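Local structure of occlusion-derived virus envelope protein E66 (Autographa californica nucleopolyhedrovirus, 3VSN) at residues A[343-348]-A[606-611]; A[383-388]-A[531-536]; A[430-435]-A[440-445]; A[452-457]-A[576-581]; A[517-522]-A[567-572]. The protein cleaves non-sulfated chondroitin as a polysaccharide lyase of the baculovirus envelope, is essential for oral infectivity, and may digest the chondroitin barrier of the host midgut. All coordinates share one frame; numbering follows the deposited sequence.

Contact 1 of 5, residues A[343-348]-A[606-611]; sequences TNRLAY and ANEDTT
Arg345 and Glu608 form a two-pronged, end-on salt bridge between two loops of the beta-rich part of this lyase, one leading from strand 335-340 to strand 349-351 and the other following strand 600-605. NH1 of Arg345 gives a hydrogen bond to Glu608 OE1 at 2.8 Å, and NH2 of Arg345 gives a second to Glu608 OE2 at 2.7 Å. Each oxygen receives its N-H on the syn lone pair, the side facing its twin. Guanidinium and carboxylate lie nearly coplanar, 19° between their planes, and both bonds are close to straight, the one from NH2 reaching 170°. Arginine suits the place because its two terminal N-H groups are spaced to match the two carboxylate oxygens, and such a fork restricts rotation of both groups. The charges have further partners: Glu608 OE2 also pairs with Lys326, and Arg345 NH2 donates to the carbonyl of Tyr324. The carboxylate thus has two positive partners and is probably held ionised.

The two side chains arrive from opposite directions. Glu608 is extended beyond CG, whereas Arg345 bends at chi3 (-58°), which folds its guanidinium back over Thr343. Behind it the chain makes a type I beta turn from Thr343 to Leu346, closed by Leu346 N to Thr343 O at 3.1 Å. A threonine suits the first position because its hydroxyl can accept from the N two residues on. OG1 of Thr343 takes the backbone N-H of Arg345 at 3.2 Å, forming an ST turn, and lies 3.6 Å above the plane of the Arg345 guanidinium, over its centre.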
# COMPACT_ATOMS: atom_id res chain seq x y z
N THR A 343 -0.04 -15.13 7.61
CA THR A 343 -0.74 -15.69 8.77
C THR A 343 -1.94 -16.48 8.27
O THR A 343 -2.59 -16.09 7.31
CB THR A 343 -1.18 -14.61 9.80
OG1 THR A 343 -2.01 -15.21 10.80
CG2 THR A 343 -1.95 -13.47 9.13
N ASN A 344 -2.23 -17.60 8.93
CA ASN A 344 -3.44 -18.38 8.63
C ASN A 344 -4.74 -17.58 8.80
O ASN A 344 -5.79 -17.98 8.28
CB ASN A 344 -3.48 -19.66 9.47
CG ASN A 344 -3.33 -19.38 10.95
OD1 ASN A 344 -2.25 -19.58 11.52
ND2 ASN A 344 -4.39 -18.89 11.58
N ARG A 345 -4.68 -16.47 9.53
CA ARG A 345 -5.84 -15.59 9.75
C ARG A 345 -6.23 -14.73 8.54
O ARG A 345 -7.37 -14.25 8.47
CB ARG A 345 -5.59 -14.66 10.94
CG ARG A 345 -5.61 -15.33 12.30
CD ARG A 345 -5.57 -14.29 13.41
NE ARG A 345 -4.38 -13.44 13.31
CZ ARG A 345 -3.22 -13.71 13.90
NH1 ARG A 345 -3.09 -14.79 14.65
NH2 ARG A 345 -2.20 -12.88 13.74
N LEU A 346 -5.30 -14.52 7.62
CA LEU A 346 -5.55 -13.62 6.49
C LEU A 346 -5.20 -14.26 5.15
O LEU A 346 -4.31 -15.10 5.08
CB LEU A 346 -4.78 -12.30 6.66
CG LEU A 346 -5.13 -11.40 7.86
CD1 LEU A 346 -4.09 -10.31 8.05
CD2 LEU A 346 -6.53 -10.79 7.72
N ALA A 347 -5.91 -13.84 4.10
CA ALA A 347 -5.63 -14.31 2.75
C ALA A 347 -4.20 -13.98 2.37
O ALA A 347 -3.69 -12.91 2.71
CB ALA A 347 -6.60 -13.68 1.76
N TYR A 348 -3.54 -14.90 1.67
CA TYR A 348 -2.24 -14.60 1.08
C TYR A 348 -2.42 -14.07 -0.34
O TYR A 348 -1.49 -13.51 -0.92
CB TYR A 348 -1.31 -15.82 1.10
CG TYR A 348 -1.66 -16.94 0.13
CD1 TYR A 348 -2.44 -18.02 0.54
CD2 TYR A 348 -1.20 -16.93 -1.18
CE1 TYR A 348 -2.76 -19.05 -0.34
CE2 TYR A 348 -1.50 -17.95 -2.07
CZ TYR A 348 -2.28 -19.01 -1.64
OH TYR A 348 -2.58 -20.02 -2.52
N ALA A 606 6.95 -16.53 16.21
CA ALA A 606 6.02 -16.72 15.09
C ALA A 606 4.74 -17.42 15.55
O ALA A 606 3.74 -17.42 14.84
CB ALA A 606 6.68 -17.49 13.96
N ASN A 607 4.79 -18.02 16.74
CA ASN A 607 3.60 -18.59 17.39
C ASN A 607 2.79 -17.54 18.16
O ASN A 607 1.74 -17.84 18.71
CB ASN A 607 3.99 -19.75 18.30
CG ASN A 607 4.57 -20.92 17.53
OD1 ASN A 607 4.07 -21.28 16.47
ND2 ASN A 607 5.64 -21.50 18.05
N GLU A 608 3.32 -16.31 18.19
CA GLU A 608 2.67 -15.15 18.84
C GLU A 608 2.56 -15.32 20.36
O GLU A 608 1.64 -14.78 20.99
CB GLU A 608 1.33 -14.82 18.18
CG GLU A 608 1.45 -14.53 16.68
CD GLU A 608 0.12 -14.42 15.96
OE1 GLU A 608 -0.86 -15.08 16.37
OE2 GLU A 608 0.05 -13.67 14.96
N ASP A 609 3.51 -16.05 20.94
CA ASP A 609 3.60 -16.21 22.39
C ASP A 609 3.68 -14.85 23.07
O ASP A 609 4.41 -13.96 22.63
CB ASP A 609 4.84 -17.04 22.75
CG ASP A 609 4.73 -18.50 22.33
OD1 ASP A 609 3.75 -18.87 21.65
OD2 ASP A 609 5.63 -19.28 22.68
N THR A 610 2.92 -14.69 24.15
CA THR A 610 2.95 -13.45 24.93
C THR A 610 3.90 -13.58 26.12
O THR A 610 4.06 -12.64 26.90
CB THR A 610 1.54 -13.04 25.40
OG1 THR A 610 0.97 -14.10 26.17
CG2 THR A 610 0.64 -12.74 24.20
N THR A 611 4.52 -14.75 26.25
CA THR A 611 5.59 -14.97 27.22
C THR A 611 6.85 -15.45 26.50
O THR A 611 6.76 -16.11 25.46
CB THR A 611 5.20 -15.97 28.32
OG1 THR A 611 4.87 -17.23 27.73
CG2 THR A 611 4.02 -15.46 29.14

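Contact 2 of 5, residues A[383-388]-A[531-536]; sequences VSFESG and SSVELV
Phe385 lays one face of its ring against Val533, while Leu535 meets the root of the same side chain from another direction. The valine brings both of its methyls: CG1 stands over the ring face, 4.0 Å from CG of Phe385, and CG2 comes closer at the CD2 corner, 3.7 Å from that atom. With CG1 anti to the backbone N of Val533 (chi1 177°) and CG2 beside that N, both methyls are turned to the ring. The leucine side chain runs at about a right angle to the phenylalanine, and its CD2 approaches Phe385 CB at 4.1 Å, with CD1 of the ring equally near.

Val533 and Leu535 are alternate residues at the start of strand 533-540, and alternation in a beta strand puts both on the same face of its antiparallel sheet. The loop 383-388, on its way to strand 390-391 at the edge of that sheet, passes over this face and lays Phe385 on it. Pro529, Asn530 and Ile475 from the two flanking strands also touch the Phe385 side chain, a buried, largely apolar setting that suits a large flat group.

Next along the loop, Glu386 points the other way. Its OE2 accepts from the backbone N of Ser387 at 2.9 Å, from the anti side and 29° out of the carboxylate plane, and also forms a salt bridge with Arg367, while OE1 bonds to Tyr378.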
# COMPACT_ATOMS: atom_id res chain seq x y z
N VAL A 383 4.89 -8.92 -14.05
CA VAL A 383 4.31 -9.02 -12.70
C VAL A 383 4.66 -10.34 -11.98
O VAL A 383 4.52 -10.45 -10.76
CB VAL A 383 2.78 -8.74 -12.71
CG1 VAL A 383 2.00 -9.93 -13.26
CG2 VAL A 383 2.26 -8.36 -11.32
N SER A 384 5.13 -11.32 -12.74
CA SER A 384 5.54 -12.62 -12.21
C SER A 384 6.95 -12.59 -11.62
O SER A 384 7.39 -13.58 -11.04
CB SER A 384 5.48 -13.69 -13.30
OG SER A 384 4.14 -13.93 -13.70
N PHE A 385 7.64 -11.47 -11.79
CA PHE A 385 9.07 -11.40 -11.49
C PHE A 385 9.41 -10.24 -10.57
O PHE A 385 9.02 -9.10 -10.81
CB PHE A 385 9.86 -11.31 -12.80
CG PHE A 385 9.44 -12.32 -13.84
CD1 PHE A 385 9.91 -13.63 -13.78
CD2 PHE A 385 8.56 -11.97 -14.85
CE1 PHE A 385 9.51 -14.56 -14.72
CE2 PHE A 385 8.16 -12.90 -15.80
CZ PHE A 385 8.63 -14.20 -15.73
N GLU A 386 10.13 -10.56 -9.50
CA GLU A 386 10.63 -9.56 -8.56
C GLU A 386 11.64 -10.24 -7.65
O GLU A 386 11.58 -11.46 -7.45
CB GLU A 386 9.48 -8.97 -7.73
CG GLU A 386 9.89 -7.85 -6.77
CD GLU A 386 10.63 -6.73 -7.47
OE1 GLU A 386 9.96 -5.89 -8.12
OE2 GLU A 386 11.88 -6.68 -7.38
N SER A 387 12.57 -9.46 -7.11
CA SER A 387 13.52 -9.96 -6.12
C SER A 387 12.76 -10.72 -5.04
O SER A 387 11.77 -10.20 -4.49
CB SER A 387 14.30 -8.80 -5.50
OG SER A 387 15.07 -8.12 -6.47
N GLY A 388 13.19 -11.94 -4.76
CA GLY A 388 12.57 -12.76 -3.72
C GLY A 388 11.61 -13.83 -4.23
O GLY A 388 11.37 -14.80 -3.53
N SER A 531 10.54 -12.28 -23.38
CA SER A 531 11.14 -11.19 -24.14
C SER A 531 11.10 -9.83 -23.44
O SER A 531 11.64 -8.85 -23.95
CB SER A 531 10.49 -11.09 -25.53
OG SER A 531 9.10 -10.83 -25.40
N SER A 532 10.46 -9.76 -22.27
CA SER A 532 10.28 -8.50 -21.55
C SER A 532 11.12 -8.41 -20.27
O SER A 532 11.17 -7.35 -19.64
CB SER A 532 8.80 -8.31 -21.18
OG SER A 532 7.97 -8.33 -22.32
N VAL A 533 11.76 -9.51 -19.89
CA VAL A 533 12.40 -9.62 -18.57
C VAL A 533 13.80 -10.25 -18.63
O VAL A 533 14.03 -11.19 -19.39
CB VAL A 533 11.50 -10.45 -17.61
CG1 VAL A 533 12.17 -10.65 -16.26
CG2 VAL A 533 10.15 -9.77 -17.43
N GLU A 534 14.72 -9.71 -17.84
CA GLU A 534 16.01 -10.35 -17.57
C GLU A 534 16.17 -10.54 -16.05
O GLU A 534 15.76 -9.68 -15.26
CB GLU A 534 17.17 -9.52 -18.14
CG GLU A 534 18.50 -10.28 -18.22
CD GLU A 534 19.68 -9.40 -18.63
OE1 GLU A 534 19.61 -8.16 -18.47
OE2 GLU A 534 20.70 -9.97 -19.09
N LEU A 535 16.76 -11.67 -15.66
CA LEU A 535 16.90 -12.02 -14.25
C LEU A 535 18.33 -12.34 -13.85
O LEU A 535 19.11 -12.86 -14.65
CB LEU A 535 16.05 -13.25 -13.90
CG LEU A 535 14.56 -13.31 -14.24
CD1 LEU A 535 14.05 -14.72 -14.00
CD2 LEU A 535 13.76 -12.30 -13.40
N VAL A 536 18.65 -12.04 -12.59
CA VAL A 536 19.75 -12.70 -11.89
C VAL A 536 19.04 -13.61 -10.89
O VAL A 536 18.16 -13.17 -10.15
CB VAL A 536 20.65 -11.70 -11.14
CG1 VAL A 536 21.72 -12.44 -10.34
CG2 VAL A 536 21.29 -10.72 -12.11

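Contact 3 of 5, residues A[430-435]-A[440-445]; sequences VYAKFA and LQFKSC
Val430 and Ser444 make a hydrogen-bonded pair in which each backbone N reaches the other's carbonyl: Val430 N to Ser444 O is 2.8 Å, and Ser444 N to Val430 O is 2.7 Å. Ala432 and Phe442 repeat the exchange with slightly longer bonds, and Phe434 N adds a bond to Leu440 O. Between these rungs, CA-H groups of Tyr431, Lys433, Gln441 and Lys443 face carbonyl oxygens.

This ladder belongs to the antiparallel hairpin of strands 426-434 and 440-449, their local axes 4.7 Å apart, within a larger sheet.

The charged contact lies on the side carrying Tyr431 and Lys443. A lysine suits this place because its long, flexible chain lets CE and NZ both reach over the tyrosine face. Bent at chi2 (-98°) and chi4, it lays CE 3.6 Å from the ring centroid in a CH-pi contact; NZ lies almost exactly on the ring normal, a cation-pi interaction, and also pairs with Glu574. A water links Tyr431 OH to Gln441 OE1, 2.7 Å from each.

Apolar contacts fill the other side. CE2 of Phe442 meets the edge of the Phe434 ring at Phe434 CE2, 3.7 Å away, with the planes inclined at 52°, while Phe442 CE1 touches Val430 CG1 and the small Ala432 CB.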
# COMPACT_ATOMS: atom_id res chain seq x y z
N VAL A 430 9.23 -15.80 8.30
CA VAL A 430 7.98 -16.33 7.77
C VAL A 430 8.09 -17.84 7.54
O VAL A 430 9.06 -18.31 6.95
CB VAL A 430 7.59 -15.66 6.43
CG1 VAL A 430 6.30 -16.24 5.88
CG2 VAL A 430 7.48 -14.15 6.59
N TYR A 431 7.09 -18.57 8.03
CA TYR A 431 6.91 -19.98 7.70
C TYR A 431 5.57 -20.05 7.00
O TYR A 431 4.53 -19.71 7.59
CB TYR A 431 6.91 -20.83 8.97
CG TYR A 431 6.69 -22.33 8.80
CD1 TYR A 431 7.01 -22.99 7.61
CD2 TYR A 431 6.19 -23.09 9.86
CE1 TYR A 431 6.81 -24.36 7.47
CE2 TYR A 431 6.00 -24.46 9.74
CZ TYR A 431 6.31 -25.09 8.55
OH TYR A 431 6.11 -26.45 8.44
N ALA A 432 5.59 -20.47 5.74
CA ALA A 432 4.38 -20.47 4.92
C ALA A 432 4.28 -21.73 4.06
O ALA A 432 5.29 -22.31 3.68
CB ALA A 432 4.34 -19.23 4.06
N LYS A 433 3.04 -22.14 3.80
CA LYS A 433 2.76 -23.19 2.83
C LYS A 433 1.48 -22.83 2.08
O LYS A 433 0.48 -22.44 2.69
CB LYS A 433 2.64 -24.56 3.51
CG LYS A 433 2.52 -25.72 2.53
CD LYS A 433 2.47 -27.07 3.24
CE LYS A 433 2.52 -28.22 2.25
NZ LYS A 433 2.50 -29.54 2.95
N PHE A 434 1.53 -22.95 0.76
CA PHE A 434 0.44 -22.52 -0.11
C PHE A 434 -0.05 -23.68 -0.98
O PHE A 434 0.62 -24.07 -1.95
CB PHE A 434 0.90 -21.37 -1.01
CG PHE A 434 1.66 -20.28 -0.29
CD1 PHE A 434 0.98 -19.25 0.36
CD2 PHE A 434 3.05 -20.27 -0.27
CE1 PHE A 434 1.68 -18.24 1.01
CE2 PHE A 434 3.75 -19.26 0.38
CZ PHE A 434 3.06 -18.24 1.02
N ALA A 435 -1.22 -24.23 -0.63
CA ALA A 435 -1.81 -25.35 -1.37
C ALA A 435 -1.98 -25.06 -2.86
O ALA A 435 -1.70 -25.91 -3.70
CB ALA A 435 -3.14 -25.77 -0.75
N LEU A 440 3.85 -25.19 -2.41
CA LEU A 440 5.06 -24.42 -2.10
C LEU A 440 5.10 -24.09 -0.61
O LEU A 440 4.13 -23.60 -0.04
CB LEU A 440 5.12 -23.12 -2.91
CG LEU A 440 6.26 -22.14 -2.58
CD1 LEU A 440 7.61 -22.66 -3.07
CD2 LEU A 440 5.96 -20.77 -3.17
N GLN A 441 6.25 -24.38 -0.00
CA GLN A 441 6.50 -24.01 1.38
C GLN A 441 7.90 -23.44 1.50
O GLN A 441 8.77 -23.72 0.66
CB GLN A 441 6.34 -25.22 2.31
CG GLN A 441 7.35 -26.34 2.07
CD GLN A 441 7.25 -27.44 3.11
OE1 GLN A 441 7.64 -27.25 4.26
NE2 GLN A 441 6.73 -28.59 2.71
N PHE A 442 8.12 -22.62 2.52
CA PHE A 442 9.45 -22.12 2.83
C PHE A 442 9.56 -21.55 4.24
O PHE A 442 8.55 -21.24 4.88
CB PHE A 442 9.93 -21.07 1.80
CG PHE A 442 8.99 -19.90 1.61
CD1 PHE A 442 8.84 -18.93 2.61
CD2 PHE A 442 8.28 -19.74 0.42
CE1 PHE A 442 7.99 -17.85 2.43
CE2 PHE A 442 7.43 -18.66 0.23
CZ PHE A 442 7.29 -17.71 1.24
N LYS A 443 10.79 -21.45 4.72
CA LYS A 443 11.11 -20.57 5.83
C LYS A 443 11.85 -19.38 5.23
O LYS A 443 12.79 -19.56 4.45
CB LYS A 443 11.98 -21.29 6.87
CG LYS A 443 11.28 -22.41 7.62
CD LYS A 443 10.77 -21.95 8.98
CE LYS A 443 9.94 -23.02 9.68
NZ LYS A 443 10.72 -24.22 10.13
N SER A 444 11.40 -18.17 5.55
CA SER A 444 11.94 -16.96 4.95
C SER A 444 12.46 -16.03 6.03
O SER A 444 11.74 -15.70 6.97
CB SER A 444 10.86 -16.26 4.11
OG SER A 444 11.32 -15.00 3.63
N CYS A 445 13.72 -15.61 5.88
CA CYS A 445 14.37 -14.71 6.82
C CYS A 445 14.76 -13.44 6.08
O CYS A 445 15.57 -13.49 5.15
CB CYS A 445 15.64 -15.35 7.38
SG CYS A 445 15.43 -16.96 8.17
O HOH W 1 5.64 -27.57 6.07

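Contact 4 of 5, residues A[452-457]-A[576-581]; sequences GMFQLY and IYVNVG
Phe454 and Val578 form one half of the tightly packed part of this contact, and Leu456 and Ile576 the other. CG2 of Val578 sits over the face of the Phe454 ring, 3.9 Å from its centroid and 19° off the normal, a CH-pi contact. Its closest ring atom is CE1 of Phe454, at 3.7 Å. The valine torsion explains the choice of methyl: CG1 is anti to the backbone N (chi1 -177°), which leaves CG2 as the branch over the ring.

Two residues further on in 452-457, and two back in 576-581, Leu456 and Ile576 reach toward each other tip to tip. CD2 of Leu456 lodges in the fork of the isoleucine, 3.7 Å from Ile576 CG1 and 3.9 Å from Ile576 CG2. Branched ends suit such a meeting, since a methyl of the leucine fits the notch between the two branches of the isoleucine.

The strands face each other without pairing: the nearest alpha carbons, those of Phe454 and Val578, are 8.6 Å apart, as expected for side-chain packing between two layers of a beta-sandwich. Strand 452-461 belongs to one seven-stranded antiparallel sheet and strand 575-579 to another.

The side of 576-581 turned from the sandwich is looser: Tyr577 and Asn579, alternating with the packed residues, are partly exposed, and at its end Gly581 is exposed. There the chain leaves the strand in an Asx turn, where Asn579 OD1 accepts from the backbone N of Gly581 at 3.0 Å. The bond is bent, at 132°, with the donor above the carbonyl plane of the amide. Glycine fits here because its positive phi would press a side chain against the preceding carbonyl oxygen.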
# COMPACT_ATOMS: atom_id res chain seq x y z
N GLY A 452 20.69 -1.72 3.23
CA GLY A 452 20.46 -2.94 2.46
C GLY A 452 19.46 -3.90 3.06
O GLY A 452 18.76 -3.58 4.02
N MET A 453 19.43 -5.10 2.49
CA MET A 453 18.45 -6.11 2.86
C MET A 453 19.08 -7.49 2.66
O MET A 453 19.59 -7.78 1.58
CB MET A 453 17.20 -5.99 1.98
CG MET A 453 16.10 -6.98 2.31
SD MET A 453 15.04 -7.37 0.90
CE MET A 453 16.12 -8.49 0.01
N PHE A 454 19.03 -8.30 3.70
CA PHE A 454 19.46 -9.69 3.66
C PHE A 454 18.23 -10.58 3.49
O PHE A 454 17.20 -10.34 4.12
CB PHE A 454 20.20 -10.02 4.97
CG PHE A 454 20.35 -11.49 5.25
CD1 PHE A 454 19.40 -12.18 6.01
CD2 PHE A 454 21.47 -12.18 4.80
CE1 PHE A 454 19.56 -13.53 6.29
CE2 PHE A 454 21.63 -13.53 5.07
CZ PHE A 454 20.68 -14.21 5.82
N GLN A 455 18.33 -11.58 2.62
CA GLN A 455 17.25 -12.55 2.41
C GLN A 455 17.79 -13.97 2.38
O GLN A 455 18.68 -14.29 1.59
CB GLN A 455 16.48 -12.25 1.11
CG GLN A 455 15.43 -13.31 0.74
CD GLN A 455 14.28 -13.40 1.74
OE1 GLN A 455 13.87 -12.39 2.32
NE2 GLN A 455 13.75 -14.61 1.93
N LEU A 456 17.26 -14.81 3.27
CA LEU A 456 17.55 -16.24 3.25
C LEU A 456 16.25 -17.02 3.17
O LEU A 456 15.37 -16.84 4.00
CB LEU A 456 18.34 -16.66 4.50
CG LEU A 456 18.47 -18.17 4.78
CD1 LEU A 456 19.31 -18.88 3.72
CD2 LEU A 456 19.04 -18.43 6.17
N TYR A 457 16.13 -17.87 2.16
CA TYR A 457 15.08 -18.88 2.15
C TYR A 457 15.75 -20.21 2.45
O TYR A 457 16.80 -20.52 1.88
CB TYR A 457 14.43 -19.01 0.77
CG TYR A 457 13.44 -17.95 0.35
CD1 TYR A 457 12.18 -17.84 0.94
CD2 TYR A 457 13.74 -17.09 -0.71
CE1 TYR A 457 11.26 -16.89 0.51
CE2 TYR A 457 12.84 -16.14 -1.14
CZ TYR A 457 11.60 -16.04 -0.54
OH TYR A 457 10.71 -15.08 -0.98
N ILE A 576 20.15 -19.05 12.62
CA ILE A 576 20.84 -18.16 11.68
C ILE A 576 21.19 -16.80 12.29
O ILE A 576 20.30 -16.00 12.59
CB ILE A 576 20.02 -17.93 10.38
CG1 ILE A 576 19.57 -19.27 9.77
CG2 ILE A 576 20.81 -17.09 9.38
CD1 ILE A 576 20.68 -20.23 9.42
N TYR A 577 22.49 -16.55 12.43
CA TYR A 577 23.00 -15.31 13.00
C TYR A 577 23.50 -14.39 11.88
O TYR A 577 24.35 -14.79 11.08
CB TYR A 577 24.11 -15.63 14.02
CG TYR A 577 25.03 -14.50 14.45
CD1 TYR A 577 24.55 -13.20 14.65
CD2 TYR A 577 26.38 -14.75 14.69
CE1 TYR A 577 25.40 -12.18 15.06
CE2 TYR A 577 27.24 -13.73 15.10
CZ TYR A 577 26.74 -12.45 15.28
OH TYR A 577 27.59 -11.44 15.69
N VAL A 578 22.96 -13.17 11.82
CA VAL A 578 23.41 -12.17 10.86
C VAL A 578 24.09 -11.02 11.60
O VAL A 578 23.49 -10.39 12.47
CB VAL A 578 22.25 -11.62 9.98
CG1 VAL A 578 22.78 -10.63 8.95
CG2 VAL A 578 21.52 -12.76 9.29
N ASN A 579 25.35 -10.78 11.26
CA ASN A 579 26.06 -9.60 11.75
C ASN A 579 26.27 -8.65 10.58
O ASN A 579 27.10 -8.91 9.71
CB ASN A 579 27.39 -10.00 12.41
CG ASN A 579 28.09 -8.83 13.09
OD1 ASN A 579 27.66 -7.67 12.97
ND2 ASN A 579 29.18 -9.12 13.79
N VAL A 580 25.52 -7.55 10.57
CA VAL A 580 25.61 -6.57 9.49
C VAL A 580 26.98 -5.90 9.47
O VAL A 580 27.48 -5.51 8.41
CB VAL A 580 24.49 -5.49 9.59
CG1 VAL A 580 24.60 -4.50 8.45
CG2 VAL A 580 23.12 -6.15 9.59
N GLY A 581 27.60 -5.80 10.65
CA GLY A 581 28.93 -5.23 10.78
C GLY A 581 28.91 -3.74 11.07
O GLY A 581 29.96 -3.10 11.11

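Contact 5 of 5, residues A[517-522]-A[567-572]; sequences TNINVP and AFRVNS
Arg569 lays the aliphatic part of its side chain along the loop 517-522. Its CD touches CB of Asn518 at 3.8 Å, and its CB lies 3.8 Å from the carbonyl O of Thr517 and 4.1 Å from CD1 of Ile519. The isoleucine crosses the arginine at a slant and offers it a methyl tip, so hydrocarbon meets hydrocarbon while the charged end passes beyond.

Two waters join the backbones. One donates to Thr517 O and accepts from Arg569 N, 2.9 Å from each. The other accepts from Thr517 N and donates to Ala567 O, at 3.0 and 2.8 Å. They occupy the positions between chains too far apart for direct pairing, the alpha carbons of Thr517 and Phe568 being 6.7 Å apart.

The arginine owes its reach to a chain extended from CG to NE, with CG opposite the backbone N (chi1 180°). Its NH2 forms a salt bridge with Asp573, while Ser572 O lies over one guanidinium face. Ile519 packs on Ile576 as well, tying this exposed region to the layer beneath.

This is a water-mediated junction at the surface of the beta-sandwich, where a loop beyond strand 509-513 borders the edge strand 566-569 of the other sheet.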
# COMPACT_ATOMS: atom_id res chain seq x y z
N THR A 517 28.29 -20.92 5.56
CA THR A 517 28.91 -22.24 5.69
C THR A 517 27.89 -23.23 6.23
O THR A 517 27.16 -22.93 7.18
CB THR A 517 30.17 -22.18 6.57
OG1 THR A 517 31.01 -21.11 6.12
CG2 THR A 517 30.95 -23.50 6.51
N ASN A 518 27.82 -24.40 5.59
CA ASN A 518 26.90 -25.49 5.94
C ASN A 518 25.45 -25.31 5.47
O ASN A 518 24.58 -26.09 5.83
CB ASN A 518 26.96 -25.81 7.45
CG ASN A 518 28.33 -26.26 7.89
OD1 ASN A 518 28.91 -25.71 8.84
ND2 ASN A 518 28.88 -27.25 7.21
N ILE A 519 25.21 -24.27 4.66
CA ILE A 519 23.93 -24.08 3.97
C ILE A 519 24.22 -23.96 2.48
O ILE A 519 25.14 -23.23 2.08
CB ILE A 519 23.20 -22.81 4.48
CG1 ILE A 519 22.78 -22.99 5.94
CG2 ILE A 519 21.99 -22.49 3.60
CD1 ILE A 519 22.06 -21.81 6.54
N ASN A 520 23.46 -24.66 1.66
CA ASN A 520 23.65 -24.56 0.21
C ASN A 520 23.12 -23.24 -0.34
O ASN A 520 21.93 -22.94 -0.25
CB ASN A 520 23.00 -25.73 -0.53
CG ASN A 520 23.40 -25.78 -1.98
OD1 ASN A 520 22.63 -25.39 -2.86
ND2 ASN A 520 24.63 -26.20 -2.25
N VAL A 521 24.03 -22.44 -0.90
CA VAL A 521 23.67 -21.17 -1.52
C VAL A 521 24.20 -21.19 -2.94
O VAL A 521 25.41 -21.10 -3.15
CB VAL A 521 24.24 -19.96 -0.75
CG1 VAL A 521 23.81 -18.65 -1.41
CG2 VAL A 521 23.79 -19.98 0.71
N PRO A 522 23.30 -21.32 -3.93
CA PRO A 522 23.72 -21.39 -5.33
C PRO A 522 24.38 -20.10 -5.79
O PRO A 522 24.16 -19.05 -5.20
CB PRO A 522 22.40 -21.60 -6.09
CG PRO A 522 21.47 -22.18 -5.07
CD PRO A 522 21.84 -21.47 -3.80
N ALA A 567 26.72 -13.79 7.51
CA ALA A 567 25.69 -14.61 8.14
C ALA A 567 26.26 -15.99 8.47
O ALA A 567 27.15 -16.48 7.79
CB ALA A 567 24.47 -14.74 7.25
N PHE A 568 25.74 -16.59 9.54
CA PHE A 568 26.30 -17.83 10.07
C PHE A 568 25.20 -18.78 10.47
O PHE A 568 24.16 -18.36 10.99
CB PHE A 568 27.18 -17.54 11.29
CG PHE A 568 28.25 -16.51 11.07
CD1 PHE A 568 29.48 -16.86 10.53
CD2 PHE A 568 28.03 -15.17 11.41
CE1 PHE A 568 30.47 -15.91 10.32
CE2 PHE A 568 29.01 -14.22 11.21
CZ PHE A 568 30.24 -14.59 10.67
N ARG A 569 25.44 -20.06 10.22
CA ARG A 569 24.61 -21.12 10.78
C ARG A 569 25.30 -21.54 12.08
O ARG A 569 26.38 -22.15 12.05
CB ARG A 569 24.51 -22.29 9.80
CG ARG A 569 23.67 -23.46 10.30
CD ARG A 569 23.97 -24.72 9.52
NE ARG A 569 23.46 -25.92 10.19
CZ ARG A 569 24.14 -26.64 11.07
NH1 ARG A 569 25.38 -26.31 11.41
NH2 ARG A 569 23.58 -27.71 11.63
N VAL A 570 24.71 -21.18 13.22
CA VAL A 570 25.36 -21.38 14.52
C VAL A 570 24.96 -22.70 15.17
O VAL A 570 23.92 -22.80 15.83
CB VAL A 570 25.12 -20.19 15.48
CG1 VAL A 570 25.88 -20.39 16.79
CG2 VAL A 570 25.55 -18.88 14.83
N ASN A 571 25.79 -23.73 14.95
CA ASN A 571 25.67 -25.05 15.61
C ASN A 571 24.51 -25.94 15.17
O ASN A 571 24.70 -27.11 14.87
CB ASN A 571 25.67 -24.91 17.14
CG ASN A 571 27.00 -24.43 17.69
OD1 ASN A 571 28.05 -24.64 17.08
ND2 ASN A 571 26.97 -23.79 18.86
N SER A 572 23.30 -25.39 15.15
CA SER A 572 22.12 -26.20 14.87
C SER A 572 21.33 -25.71 13.66
O SER A 572 21.50 -24.57 13.21
CB SER A 572 21.22 -26.31 16.11
OG SER A 572 21.01 -25.04 16.72
O HOH W 2 27.95 -20.84 9.09
O HOH W 3 28.95 -18.65 7.43

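All five contacts lie in the beta-rich part of the chain and away from the catalytic residues. Contact 3 and strand 452-461 of contact 4 lie in one sheet: Cys445 N meets Leu456 O at 2.8 Å, a probable hydrogen bond between neighbouring strands. Contact 4 continues into contact 5 through the adjacent strands 566-569 and 575-579 of the facing sheet, where Tyr577 O is 2.7 Å from Phe568 N; their centres are 12 Å apart. Contact 1 touches contact 3 where Tyr348 packs edge-to-face with Phe434. Contact 2, where a loop lies on a separate sheet, reaches contact 4 through Gly388 O and Tyr457 OH, 2.6 Å apart. Contacts 1 and 2 do not touch, their nearest atoms being about 12 Å apart.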